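Local structure of probable benzoylformate decarboxylase (Rhodococcus jostii, 7ORX) at residues Y12-R16 against G37-F42; D222-L226 against L325-A329; A258-L263 against F281-V287; K448-V452 against A513-P519. The protein binds thiamine diphosphate and probably works as an enzyme dependent on that cofactor, each of its four subunits built from three alpha/beta domains. All coordinates share one frame; numbering follows the deposited sequence.

Interaction 1 (Y12-R16 against G37-F42)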
loop_
_atom_site.group_PDB
_atom_site.type_symbol
_atom_site.label_atom_id
_atom_site.label_comp_id
_atom_site.label_asym_id
_atom_site.label_seq_id
_atom_site.Cartn_x
_atom_site.Cartn_y
_atom_site.Cartn_z
ATOM N N TYR C 12 1.821 24.773 17.228
ATOM C CA TYR C 12 0.825 25.876 17.347
ATOM C C TYR C 12 1.421 27.188 16.831
ATOM O O TYR C 12 0.716 27.899 16.103
ATOM C CB TYR C 12 0.274 25.991 18.764
ATOM C CG TYR C 12 -0.880 25.055 19.039
ATOM C CD1 TYR C 12 -2.056 25.164 18.323
ATOM C CD2 TYR C 12 -0.800 24.055 20.001
ATOM C CE1 TYR C 12 -3.122 24.305 18.552
ATOM C CE2 TYR C 12 -1.846 23.195 20.258
ATOM C CZ TYR C 12 -3.026 23.323 19.529
ATOM O OH TYR C 12 -4.113 22.511 19.750
ATOM N N GLU C 13 2.692 27.475 17.094
ATOM C CA GLU C 13 3.295 28.736 16.591
ATOM C C GLU C 13 3.319 28.683 15.058
ATOM O O GLU C 13 3.202 29.751 14.386
ATOM C CB GLU C 13 4.658 28.976 17.261
ATOM C CG GLU C 13 5.367 30.241 16.764
ATOM C CD GLU C 13 5.524 31.481 17.651
ATOM O OE1 GLU C 13 6.681 32.016 17.723
ATOM O OE2 GLU C 13 4.478 31.969 18.190
ATOM N N LEU C 14 3.440 27.472 14.526
ATOM C CA LEU C 14 3.585 27.234 13.084
ATOM C C LEU C 14 2.217 27.330 12.424
ATOM O O LEU C 14 2.113 28.036 11.406
ATOM C CB LEU C 14 4.228 25.861 12.912
ATOM C CG LEU C 14 4.236 25.336 11.486
ATOM C CD1 LEU C 14 5.270 26.046 10.633
ATOM C CD2 LEU C 14 4.469 23.835 11.462
ATOM N N LEU C 15 1.195 26.650 12.971
ATOM C CA LEU C 15 -0.171 26.701 12.409
ATOM C C LEU C 15 -0.612 28.165 12.357
ATOM O O LEU C 15 -1.230 28.533 11.375
ATOM C CB LEU C 15 -1.115 25.866 13.270
ATOM C CG LEU C 15 -0.737 24.397 13.399
ATOM C CD1 LEU C 15 -1.534 23.721 14.480
ATOM C CD2 LEU C 15 -0.910 23.660 12.100
ATOM N N ARG C 16 -0.303 28.971 13.379
ATOM C CA ARG C 16 -0.681 30.417 13.423
ATOM C C ARG C 16 0.043 31.138 12.287
ATOM O O ARG C 16 -0.578 31.956 11.628
ATOM C CB ARG C 16 -0.352 31.113 14.751
ATOM C CG ARG C 16 -0.737 32.592 14.737
ATOM C CD ARG C 16 -0.434 33.451 15.966
ATOM N NE ARG C 16 -0.990 32.883 17.184
ATOM C CZ ARG C 16 -0.342 32.079 18.036
ATOM N NH1 ARG C 16 0.915 31.741 17.828
ATOM N NH2 ARG C 16 -0.952 31.620 19.114
ATOM N N GLY C 37 -3.172 22.281 24.545
ATOM C CA GLY C 37 -2.176 23.341 24.329
ATOM C C GLY C 37 -2.653 24.364 23.322
ATOM O O GLY C 37 -1.879 25.264 22.971
ATOM N N MET C 38 -3.890 24.241 22.857
ATOM C CA MET C 38 -4.484 25.155 21.849
ATOM C C MET C 38 -4.540 26.567 22.441
ATOM O O MET C 38 -4.972 26.750 23.567
ATOM C CB MET C 38 -5.886 24.669 21.524
ATOM C CG MET C 38 -6.630 25.492 20.532
ATOM S SD MET C 38 -8.009 24.466 19.873
ATOM C CE MET C 38 -8.723 25.633 18.723
ATOM N N PRO C 39 -4.031 27.601 21.746
ATOM C CA PRO C 39 -4.170 28.989 22.205
ATOM C C PRO C 39 -5.583 29.593 22.151
ATOM O O PRO C 39 -6.459 28.958 21.628
ATOM C CB PRO C 39 -3.287 29.781 21.223
ATOM C CG PRO C 39 -2.374 28.740 20.638
ATOM C CD PRO C 39 -3.207 27.483 20.530
ATOM N N ASP C 40 -5.730 30.834 22.610
ATOM C CA ASP C 40 -7.011 31.577 22.674
ATOM C C ASP C 40 -7.384 32.175 21.320
ATOM O O ASP C 40 -8.582 32.288 21.094
ATOM C CB ASP C 40 -6.968 32.635 23.778
ATOM C CG ASP C 40 -7.055 32.004 25.160
ATOM O OD1 ASP C 40 -7.377 30.784 25.208
ATOM O OD2 ASP C 40 -6.808 32.729 26.180
ATOM N N ASP C 41 -6.431 32.531 20.454
ATOM C CA ASP C 41 -6.747 33.138 19.125
ATOM C C ASP C 41 -7.240 32.053 18.135
ATOM O O ASP C 41 -7.631 32.400 17.001
ATOM C CB ASP C 41 -5.582 33.995 18.596
ATOM C CG ASP C 41 -4.239 33.284 18.467
ATOM O OD1 ASP C 41 -3.791 32.657 19.477
ATOM O OD2 ASP C 41 -3.632 33.355 17.352
ATOM N N PHE C 42 -7.219 30.772 18.517
ATOM C CA PHE C 42 -7.659 29.625 17.671
ATOM C C PHE C 42 -9.113 29.272 18.018
ATOM O O PHE C 42 -9.468 29.340 19.226
ATOM C CB PHE C 42 -6.828 28.368 17.932
ATOM C CG PHE C 42 -5.481 28.297 17.265
ATOM C CD1 PHE C 42 -4.543 29.295 17.426
ATOM C CD2 PHE C 42 -5.134 27.200 16.502
ATOM C CE1 PHE C 42 -3.306 29.220 16.824
ATOM C CE2 PHE C 42 -3.902 27.136 15.880
ATOM C CZ PHE C 42 -2.991 28.144 16.045
#
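Tyr12, on helix 7-17, lays its ring against the start of the 37-42 loop. Its CB only grazes Pro39 CD, but further out CG and CD1 sit beneath that methylene, CD1 at 3.4 Å from Pro39 CD. CE1 and CZ pass under Met38 CA, so that two CH-pi contacts share one ring face. CD2 and CE2 run beside the Gly37 carbonyl, while OH lies by Met38 CB and hydrogen-bonds to the backbone oxygen of Phe34, whose ring also stacks on Tyr12. The edge of Tyr12 points at the face of Phe42 in a T-shaped pair, with centroids 5.3 Å apart and planes at 83°.

A turn later, Arg16 meets Asp41 side-on in a two-bond salt bridge, Arg16 NE donating to Asp41 OD2 at 2.7 Å and NH2 to OD1 at 3.0 Å, the guanidinium and carboxylate nearly coplanar. A bend at CG-CD (chi3 -54°) swings the guanidinium across so that Phe42 CE1 lies over one of its faces, and Glu13 OE2 reaches NH1 at 3.6 Å. The positive charge of Arg16 is balanced by two acidic partners, and the paired bonds fix the rotation of its guanidinium at the partly exposed margin of a mainly aromatic contact.

Interaction 2 (D222-L226 against L325-A329)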
loop_
_atom_site.group_PDB
_atom_site.type_symbol
_atom_site.label_atom_id
_atom_site.label_comp_id
_atom_site.label_asym_id
_atom_site.label_seq_id
_atom_site.Cartn_x
_atom_site.Cartn_y
_atom_site.Cartn_z
ATOM N N ASP C 222 -11.238 37.122 -16.213
ATOM C CA ASP C 222 -10.284 36.974 -17.345
ATOM C C ASP C 222 -10.838 35.960 -18.356
ATOM O O ASP C 222 -10.646 36.128 -19.553
ATOM C CB ASP C 222 -8.885 36.588 -16.829
ATOM C CG ASP C 222 -8.249 37.681 -15.969
ATOM O OD1 ASP C 222 -8.234 38.842 -16.438
ATOM O OD2 ASP C 222 -7.716 37.371 -14.854
ATOM N N ALA C 223 -11.497 34.913 -17.890
ATOM C CA ALA C 223 -12.255 34.001 -18.756
ATOM C C ALA C 223 -13.313 34.818 -19.517
ATOM O O ALA C 223 -13.479 34.610 -20.734
ATOM C CB ALA C 223 -12.913 32.963 -17.912
ATOM N N VAL C 224 -14.010 35.723 -18.824
ATOM C CA VAL C 224 -15.043 36.589 -19.454
ATOM C C VAL C 224 -14.363 37.396 -20.545
ATOM O O VAL C 224 -14.870 37.394 -21.679
ATOM C CB VAL C 224 -15.777 37.498 -18.454
ATOM C CG1 VAL C 224 -16.395 38.692 -19.154
ATOM C CG2 VAL C 224 -16.829 36.734 -17.662
ATOM N N LEU C 225 -13.251 38.058 -20.217
ATOM C CA LEU C 225 -12.624 38.998 -21.172
ATOM C C LEU C 225 -12.185 38.210 -22.408
ATOM O O LEU C 225 -12.347 38.689 -23.532
ATOM C CB LEU C 225 -11.481 39.708 -20.466
ATOM C CG LEU C 225 -10.675 40.659 -21.350
ATOM C CD1 LEU C 225 -11.564 41.686 -22.048
ATOM C CD2 LEU C 225 -9.606 41.332 -20.526
ATOM N N LEU C 226 -11.709 36.996 -22.213
ATOM C CA LEU C 226 -11.208 36.128 -23.308
ATOM C C LEU C 226 -12.364 35.710 -24.216
ATOM O O LEU C 226 -12.195 35.767 -25.429
ATOM C CB LEU C 226 -10.497 34.907 -22.706
ATOM C CG LEU C 226 -9.957 33.907 -23.730
ATOM C CD1 LEU C 226 -8.987 34.595 -24.692
ATOM C CD2 LEU C 226 -9.262 32.731 -23.048
ATOM N N LEU C 325 -4.785 32.356 -18.293
ATOM C CA LEU C 325 -6.045 33.018 -18.697
ATOM C C LEU C 325 -5.871 34.540 -18.698
ATOM O O LEU C 325 -6.383 35.179 -19.629
ATOM C CB LEU C 325 -7.126 32.580 -17.707
ATOM C CG LEU C 325 -8.450 32.186 -18.289
ATOM C CD1 LEU C 325 -8.300 31.394 -19.563
ATOM C CD2 LEU C 325 -9.195 31.359 -17.248
ATOM N N GLU C 326 -5.214 35.083 -17.672
ATOM C CA GLU C 326 -4.925 36.533 -17.539
ATOM C C GLU C 326 -4.106 36.958 -18.756
ATOM O O GLU C 326 -4.508 37.912 -19.429
ATOM C CB GLU C 326 -4.209 36.820 -16.217
ATOM C CG GLU C 326 -3.804 38.274 -16.047
ATOM C CD GLU C 326 -2.914 38.625 -14.845
ATOM O OE1 GLU C 326 -2.790 37.786 -13.906
ATOM O OE2 GLU C 326 -2.335 39.754 -14.841
ATOM N N ILE C 327 -3.010 36.248 -19.031
ATOM C CA ILE C 327 -2.087 36.558 -20.161
ATOM C C ILE C 327 -2.899 36.515 -21.466
ATOM O O ILE C 327 -2.823 37.510 -22.237
ATOM C CB ILE C 327 -0.864 35.615 -20.185
ATOM C CG1 ILE C 327 0.313 36.149 -19.361
ATOM C CG2 ILE C 327 -0.433 35.330 -21.604
ATOM C CD1 ILE C 327 0.732 35.266 -18.176
ATOM N N LEU C 328 -3.635 35.424 -21.718
ATOM C CA LEU C 328 -4.289 35.228 -23.028
ATOM C C LEU C 328 -5.358 36.311 -23.197
ATOM O O LEU C 328 -5.489 36.856 -24.300
ATOM C CB LEU C 328 -4.960 33.865 -23.071
ATOM C CG LEU C 328 -4.084 32.635 -23.088
ATOM C CD1 LEU C 328 -4.984 31.400 -23.027
ATOM C CD2 LEU C 328 -3.222 32.623 -24.329
ATOM N N ALA C 329 -6.124 36.575 -22.144
ATOM C CA ALA C 329 -7.236 37.544 -22.134
ATOM C C ALA C 329 -6.701 38.930 -22.487
ATOM O O ALA C 329 -7.395 39.669 -23.194
ATOM C CB ALA C 329 -7.908 37.546 -20.782
#
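The carbonyl oxygen of Asp222 is met from two directions: Leu226 N donates the usual helical bond to Asp222 O at 3.0 Å, and the methyl of Ala329 comes up from the other helix, its CB 3.3 Å from the same Asp222 O. No hydrogen bond links the two segments, and the close approach of the backbones, CA of Ala329 4.4 Å from CA of Leu226, is consistent with the small size of Ala329. The local axes approach to 8.5 Å and run in much the same direction, 29° apart.

Around this methyl the leucines close in. Leu225 lays CD2 beside the Ala329 carbonyl, whose oxygen also takes a bond from Lys229. Leu226, with CG swung opposite its own backbone N (chi1 179°), sends CD2 to Leu325 CD1 at 3.9 Å, the two side chains crossing at about a right angle, while Leu325 CD2 reaches Ala223 CB. At the exposed margin Asp222 and Glu326 lie alongside each other; their nearest carboxylate oxygens, OD2 and OE1, stay 5.0 Å apart, and the like charges may slightly raise each other's proton affinity.

Toward the sheet, Ala223 and Leu226 rest on strand 206-210, and Leu328 packs on helix 190-202. Helix 220-230 is the crossover between strands 206-210 and 234-236, and helix 321-331 follows the last strand, 315-318: neighbouring helices flanking the parallel sheet of a Rossmann-like domain.

Interaction 3 (A258-L263 against F281-V287); sequences AGVADL and FRYHQYV
Ala258 and Ala261 carry the polar links to the 281-287 loop, both through backbone. His284 N donates to Ala258 O at 2.9 Å, and Tyr283 CA adds a CA-H...O contact to the same oxygen. Ala261 N gives its hydrogen to Val287 O at 3.2 Å, with an angle of 160° at the hydrogen; because Gly259 is the N-cap of helix 260-266, this bond satisfies an N-H of the first turn. A water bridges Val260 O and Tyr283 OH.

CH-pi contacts form the second group. Val260 CG2 stands over the centre of the Tyr283 ring, 3.7 Å from its centroid, with Phe281 CB over the opposite face. Leu263 CD1 likewise lies over a face of the Phe281 ring, but offset toward its rim, 3.8 Å from the centroid.

Aliphatic and amide packing completes the contact. Val287 spreads its methyls, CG1 against Gly259 CA and CG2 against Ala261 CB at 3.6 Å. Gln285 folds back at CB-CG (chi2 -94°), bringing its amide onto the Ala258 backbone.

From this loop Tyr283 also packs on Val111, and His284 on Met112, both of a neighbouring subunit; the His284 side chain is about 7 Å from a bound thiamine diphosphate. Both segments lie beyond the C-terminal ends of strands 252-255 and 272-276, where the loops of a Rossmann-like domain gather.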
loop_
_atom_site.group_PDB
_atom_site.type_symbol
_atom_site.label_atom_id
_atom_site.label_comp_id
_atom_site.label_asym_id
_atom_site.label_seq_id
_atom_site.Cartn_x
_atom_site.Cartn_y
_atom_site.Cartn_z
ATOM N N ALA C 258 -22.266 14.644 -19.673
ATOM C CA ALA C 258 -21.162 13.807 -19.137
ATOM C C ALA C 258 -21.201 12.425 -19.793
ATOM O O ALA C 258 -20.931 11.428 -19.107
ATOM C CB ALA C 258 -21.261 13.723 -17.632
ATOM N N GLY C 259 -21.554 12.375 -21.073
ATOM C CA GLY C 259 -21.452 11.188 -21.935
ATOM C C GLY C 259 -20.489 11.494 -23.064
ATOM O O GLY C 259 -20.406 12.658 -23.485
ATOM N N VAL C 260 -19.764 10.491 -23.540
ATOM C CA VAL C 260 -18.705 10.704 -24.564
ATOM C C VAL C 260 -19.358 11.175 -25.878
ATOM O O VAL C 260 -18.938 12.211 -26.416
ATOM C CB VAL C 260 -17.882 9.422 -24.745
ATOM C CG1 VAL C 260 -16.803 9.593 -25.779
ATOM C CG2 VAL C 260 -17.286 8.943 -23.430
ATOM N N ALA C 261 -20.357 10.444 -26.376
ATOM C CA ALA C 261 -21.030 10.702 -27.670
ATOM C C ALA C 261 -21.786 12.021 -27.572
ATOM O O ALA C 261 -21.792 12.776 -28.548
ATOM C CB ALA C 261 -21.975 9.575 -28.015
ATOM N N ASP C 262 -22.389 12.263 -26.410
ATOM C CA ASP C 262 -23.313 13.399 -26.168
ATOM C C ASP C 262 -22.522 14.711 -26.176
ATOM O O ASP C 262 -23.018 15.712 -26.771
ATOM C CB ASP C 262 -24.097 13.181 -24.865
ATOM C CG ASP C 262 -25.115 12.037 -24.890
ATOM O OD1 ASP C 262 -25.345 11.430 -25.982
ATOM O OD2 ASP C 262 -25.672 11.758 -23.802
ATOM N N LEU C 263 -21.344 14.701 -25.543
ATOM C CA LEU C 263 -20.434 15.882 -25.445
ATOM C C LEU C 263 -19.926 16.242 -26.844
ATOM O O LEU C 263 -20.005 17.424 -27.212
ATOM C CB LEU C 263 -19.295 15.570 -24.469
ATOM C CG LEU C 263 -18.400 16.753 -24.111
ATOM C CD1 LEU C 263 -17.675 16.507 -22.799
ATOM C CD2 LEU C 263 -17.378 17.026 -25.208
ATOM N N PHE C 281 -12.196 13.923 -20.028
ATOM C CA PHE C 281 -13.233 14.712 -19.374
ATOM C C PHE C 281 -13.784 13.883 -18.193
ATOM O O PHE C 281 -13.591 12.640 -18.108
ATOM C CB PHE C 281 -14.364 15.097 -20.350
ATOM C CG PHE C 281 -14.106 16.169 -21.389
ATOM C CD1 PHE C 281 -14.076 17.509 -21.048
ATOM C CD2 PHE C 281 -13.993 15.853 -22.734
ATOM C CE1 PHE C 281 -13.844 18.491 -21.997
ATOM C CE2 PHE C 281 -13.843 16.842 -23.697
ATOM C CZ PHE C 281 -13.771 18.162 -23.327
ATOM N N ARG C 282 -14.535 14.542 -17.328
ATOM C CA ARG C 282 -15.209 13.931 -16.153
ATOM C C ARG C 282 -16.595 13.378 -16.587
ATOM O O ARG C 282 -17.665 13.816 -16.108
ATOM C CB ARG C 282 -15.234 15.020 -15.089
ATOM C CG ARG C 282 -15.222 14.475 -13.679
ATOM C CD ARG C 282 -13.865 14.206 -13.095
ATOM N NE ARG C 282 -14.212 13.812 -11.728
ATOM C CZ ARG C 282 -14.047 12.598 -11.197
ATOM N NH1 ARG C 282 -13.492 11.611 -11.890
ATOM N NH2 ARG C 282 -14.384 12.406 -9.933
ATOM N N TYR C 283 -16.567 12.408 -17.493
ATOM C CA TYR C 283 -17.722 11.611 -17.981
ATOM C C TYR C 283 -18.287 10.839 -16.797
ATOM O O TYR C 283 -17.592 10.721 -15.797
ATOM C CB TYR C 283 -17.274 10.628 -19.065
ATOM C CG TYR C 283 -16.581 11.224 -20.273
ATOM C CD1 TYR C 283 -17.206 12.195 -21.033
ATOM C CD2 TYR C 283 -15.346 10.775 -20.717
ATOM C CE1 TYR C 283 -16.613 12.750 -22.154
ATOM C CE2 TYR C 283 -14.753 11.300 -21.857
ATOM C CZ TYR C 283 -15.392 12.299 -22.582
ATOM O OH TYR C 283 -14.936 12.851 -23.742
ATOM N N HIS C 284 -19.495 10.310 -16.910
ATOM C CA HIS C 284 -20.236 9.671 -15.784
ATOM C C HIS C 284 -20.984 8.446 -16.314
ATOM O O HIS C 284 -20.464 7.333 -16.174
ATOM C CB HIS C 284 -21.154 10.710 -15.108
ATOM C CG HIS C 284 -21.788 10.229 -13.847
ATOM N ND1 HIS C 284 -22.272 11.113 -12.897
ATOM C CD2 HIS C 284 -21.976 8.981 -13.346
ATOM C CE1 HIS C 284 -22.769 10.428 -11.878
ATOM N NE2 HIS C 284 -22.593 9.115 -12.126
ATOM N N GLN C 285 -22.170 8.666 -16.881
ATOM C CA GLN C 285 -22.862 7.711 -17.773
ATOM C C GLN C 285 -21.845 7.263 -18.844
ATOM O O GLN C 285 -21.140 8.114 -19.388
ATOM C CB GLN C 285 -24.178 8.316 -18.306
ATOM C CG GLN C 285 -24.051 9.657 -19.048
ATOM C CD GLN C 285 -24.247 10.931 -18.228
ATOM O OE1 GLN C 285 -24.155 10.944 -17.015
ATOM N NE2 GLN C 285 -24.513 12.060 -18.875
ATOM N N TYR C 286 -21.771 5.954 -19.093
ATOM C CA TYR C 286 -21.073 5.303 -20.225
ATOM C C TYR C 286 -21.981 5.385 -21.445
ATOM O O TYR C 286 -22.885 4.543 -21.572
ATOM C CB TYR C 286 -20.743 3.838 -19.915
ATOM C CG TYR C 286 -19.965 3.108 -20.987
ATOM C CD1 TYR C 286 -18.792 3.659 -21.502
ATOM C CD2 TYR C 286 -20.376 1.867 -21.469
ATOM C CE1 TYR C 286 -18.052 2.997 -22.468
ATOM C CE2 TYR C 286 -19.643 1.186 -22.433
ATOM C CZ TYR C 286 -18.475 1.756 -22.927
ATOM O OH TYR C 286 -17.703 1.140 -23.873
ATOM N N VAL C 287 -21.748 6.368 -22.323
ATOM C CA VAL C 287 -22.406 6.436 -23.667
ATOM C C VAL C 287 -21.282 6.544 -24.702
ATOM O O VAL C 287 -20.812 7.638 -25.018
ATOM C CB VAL C 287 -23.521 7.518 -23.723
ATOM C CG1 VAL C 287 -23.506 8.455 -22.513
ATOM C CG2 VAL C 287 -23.571 8.314 -25.030
HETATM O O HOH W 1 -16.525 13.523 -25.554
#

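Interaction 4 (K448-V452 against A513-P519)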
loop_
_atom_site.group_PDB
_atom_site.type_symbol
_atom_site.label_atom_id
_atom_site.label_comp_id
_atom_site.label_asym_id
_atom_site.label_seq_id
_atom_site.Cartn_x
_atom_site.Cartn_y
_atom_site.Cartn_z
ATOM N N LYS C 448 -24.016 29.107 15.741
ATOM C CA LYS C 448 -24.898 30.226 15.323
ATOM C C LYS C 448 -24.511 30.672 13.915
ATOM O O LYS C 448 -24.303 31.864 13.703
ATOM C CB LYS C 448 -24.792 31.376 16.326
ATOM C CG LYS C 448 -26.017 31.617 17.201
ATOM C CD LYS C 448 -26.634 32.986 16.931
ATOM C CE LYS C 448 -27.864 33.280 17.782
ATOM N NZ LYS C 448 -28.401 34.638 17.518
ATOM N N ILE C 449 -24.478 29.722 12.998
ATOM C CA ILE C 449 -23.998 29.915 11.604
ATOM C C ILE C 449 -25.214 30.058 10.702
ATOM O O ILE C 449 -25.940 29.077 10.472
ATOM C CB ILE C 449 -23.135 28.715 11.202
ATOM C CG1 ILE C 449 -21.962 28.547 12.173
ATOM C CG2 ILE C 449 -22.695 28.836 9.746
ATOM C CD1 ILE C 449 -21.155 27.315 11.926
ATOM N N PRO C 450 -25.472 31.270 10.182
ATOM C CA PRO C 450 -26.766 31.585 9.558
ATOM C C PRO C 450 -26.956 31.011 8.151
ATOM O O PRO C 450 -27.343 31.757 7.300
ATOM C CB PRO C 450 -26.705 33.121 9.424
ATOM C CG PRO C 450 -25.217 33.387 9.237
ATOM C CD PRO C 450 -24.554 32.412 10.196
ATOM N N VAL C 451 -26.641 29.728 7.934
ATOM C CA VAL C 451 -26.906 29.021 6.647
ATOM C C VAL C 451 -28.416 28.946 6.439
ATOM O O VAL C 451 -29.145 28.666 7.420
ATOM C CB VAL C 451 -26.475 27.556 6.596
ATOM C CG1 VAL C 451 -25.527 27.327 5.472
ATOM C CG2 VAL C 451 -25.988 27.004 7.917
ATOM N N VAL C 452 -28.818 28.939 5.174
ATOM C CA VAL C 452 -30.158 28.456 4.782
ATOM C C VAL C 452 -30.018 27.111 4.068
ATOM O O VAL C 452 -29.319 27.061 3.046
ATOM C CB VAL C 452 -30.815 29.518 3.896
ATOM C CG1 VAL C 452 -32.202 29.061 3.447
ATOM C CG2 VAL C 452 -30.806 30.876 4.613
ATOM N N ALA C 513 -36.247 33.064 6.243
ATOM C CA ALA C 513 -34.940 32.366 6.396
ATOM C C ALA C 513 -33.774 33.293 6.047
ATOM O O ALA C 513 -32.818 33.246 6.775
ATOM C CB ALA C 513 -34.890 31.125 5.546
ATOM N N LEU C 514 -33.837 34.091 4.980
ATOM C CA LEU C 514 -32.710 34.985 4.588
ATOM C C LEU C 514 -32.529 36.079 5.640
ATOM O O LEU C 514 -31.395 36.546 5.785
ATOM C CB LEU C 514 -32.960 35.623 3.221
ATOM C CG LEU C 514 -32.950 34.670 2.032
ATOM C CD1 LEU C 514 -33.474 35.344 0.788
ATOM C CD2 LEU C 514 -31.556 34.151 1.757
ATOM N N ALA C 515 -33.584 36.490 6.345
ATOM C CA ALA C 515 -33.482 37.545 7.382
ATOM C C ALA C 515 -32.887 36.999 8.685
ATOM O O ALA C 515 -32.477 37.816 9.493
ATOM C CB ALA C 515 -34.828 38.132 7.648
ATOM N N ALA C 516 -32.883 35.684 8.905
ATOM C CA ALA C 516 -32.578 35.044 10.207
ATOM C C ALA C 516 -31.097 35.195 10.566
ATOM O O ALA C 516 -30.236 35.263 9.659
ATOM C CB ALA C 516 -32.950 33.587 10.156
ATOM N N ASP C 517 -30.815 35.239 11.871
ATOM C CA ASP C 517 -29.453 35.299 12.471
ATOM C C ASP C 517 -29.050 33.875 12.846
ATOM O O ASP C 517 -28.148 33.713 13.652
ATOM C CB ASP C 517 -29.427 36.128 13.764
ATOM C CG ASP C 517 -29.739 37.627 13.645
ATOM O OD1 ASP C 517 -29.202 38.273 12.727
ATOM O OD2 ASP C 517 -30.520 38.156 14.478
ATOM N N ALA C 518 -29.772 32.868 12.390
ATOM C CA ALA C 518 -29.599 31.469 12.844
ATOM C C ALA C 518 -29.788 30.536 11.658
ATOM O O ALA C 518 -30.469 30.867 10.680
ATOM C CB ALA C 518 -30.555 31.130 13.979
ATOM N N PRO C 519 -29.182 29.324 11.701
ATOM C CA PRO C 519 -29.492 28.288 10.727
ATOM C C PRO C 519 -31.010 28.120 10.669
ATOM O O PRO C 519 -31.669 28.161 11.710
ATOM C CB PRO C 519 -28.822 27.021 11.249
ATOM C CG PRO C 519 -28.546 27.333 12.684
ATOM C CD PRO C 519 -28.271 28.826 12.737
#
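Segments 448-452 and 513-519 draw together at Pro450 and Ala518, whose CA atoms are 4.3 Å apart, without a hydrogen bond between them. Lys448, with phi of 58°, ends helix 440-447 in a Schellman motif, and Pro450 then centres an inverse gamma turn. Opposite these turns Pro519, which has no N-H to give, presses its ring on the backbone: CD lies 3.3 Å from Ile449 O, with CB and CG beside the same oxygen. Its CA points a hydrogen at Val451 O, a CA-H...O contact of 3.3 Å.

Each segment carries the chain from a helix into a strand of the C-terminal domain's parallel sheet, 452-457 on one side and the adjacent 520-525 on the other, and Val451 already bonds Thr520 through the backbone.

Outward from there, Lys448 bends at CB-CG (chi2 -116°) and then runs straight alongside Asp517, its CD 3.7 Å from the Asp517 carbonyl oxygen. NZ stays 5.1 Å from Asp517 OD2, too far for a salt bridge, although the opposite charges may attract weakly. At the buried end Val452 splits its methyls over the C-terminal part of helix 503-515: CG1 meets Ala513 CB at 4.0 Å, and CG2 approaches the Ala513 carbonyl oxygen and, more distantly, Leu514 CD2.

The four contacts sample all three domains of the subunit in chain order: interaction 1 in the N-terminal domain, interactions 2 and 3 in the central one, interaction 4 in the C-terminal one. Each domain has its own six-stranded parallel sheet. None of the contacts touches another; the nearest atoms of interactions 1 and 4, and likewise of 2 and 3, are about 14 Å apart, while the centres of interactions 1 and 3 lie 46 Å apart. Interaction 3 falls between the two segments of interaction 2, so helices 220-230 and 321-331 bracket most of the central domain. Interactions 1 and 3 also touch a second subunit, joining local packing to the assembly.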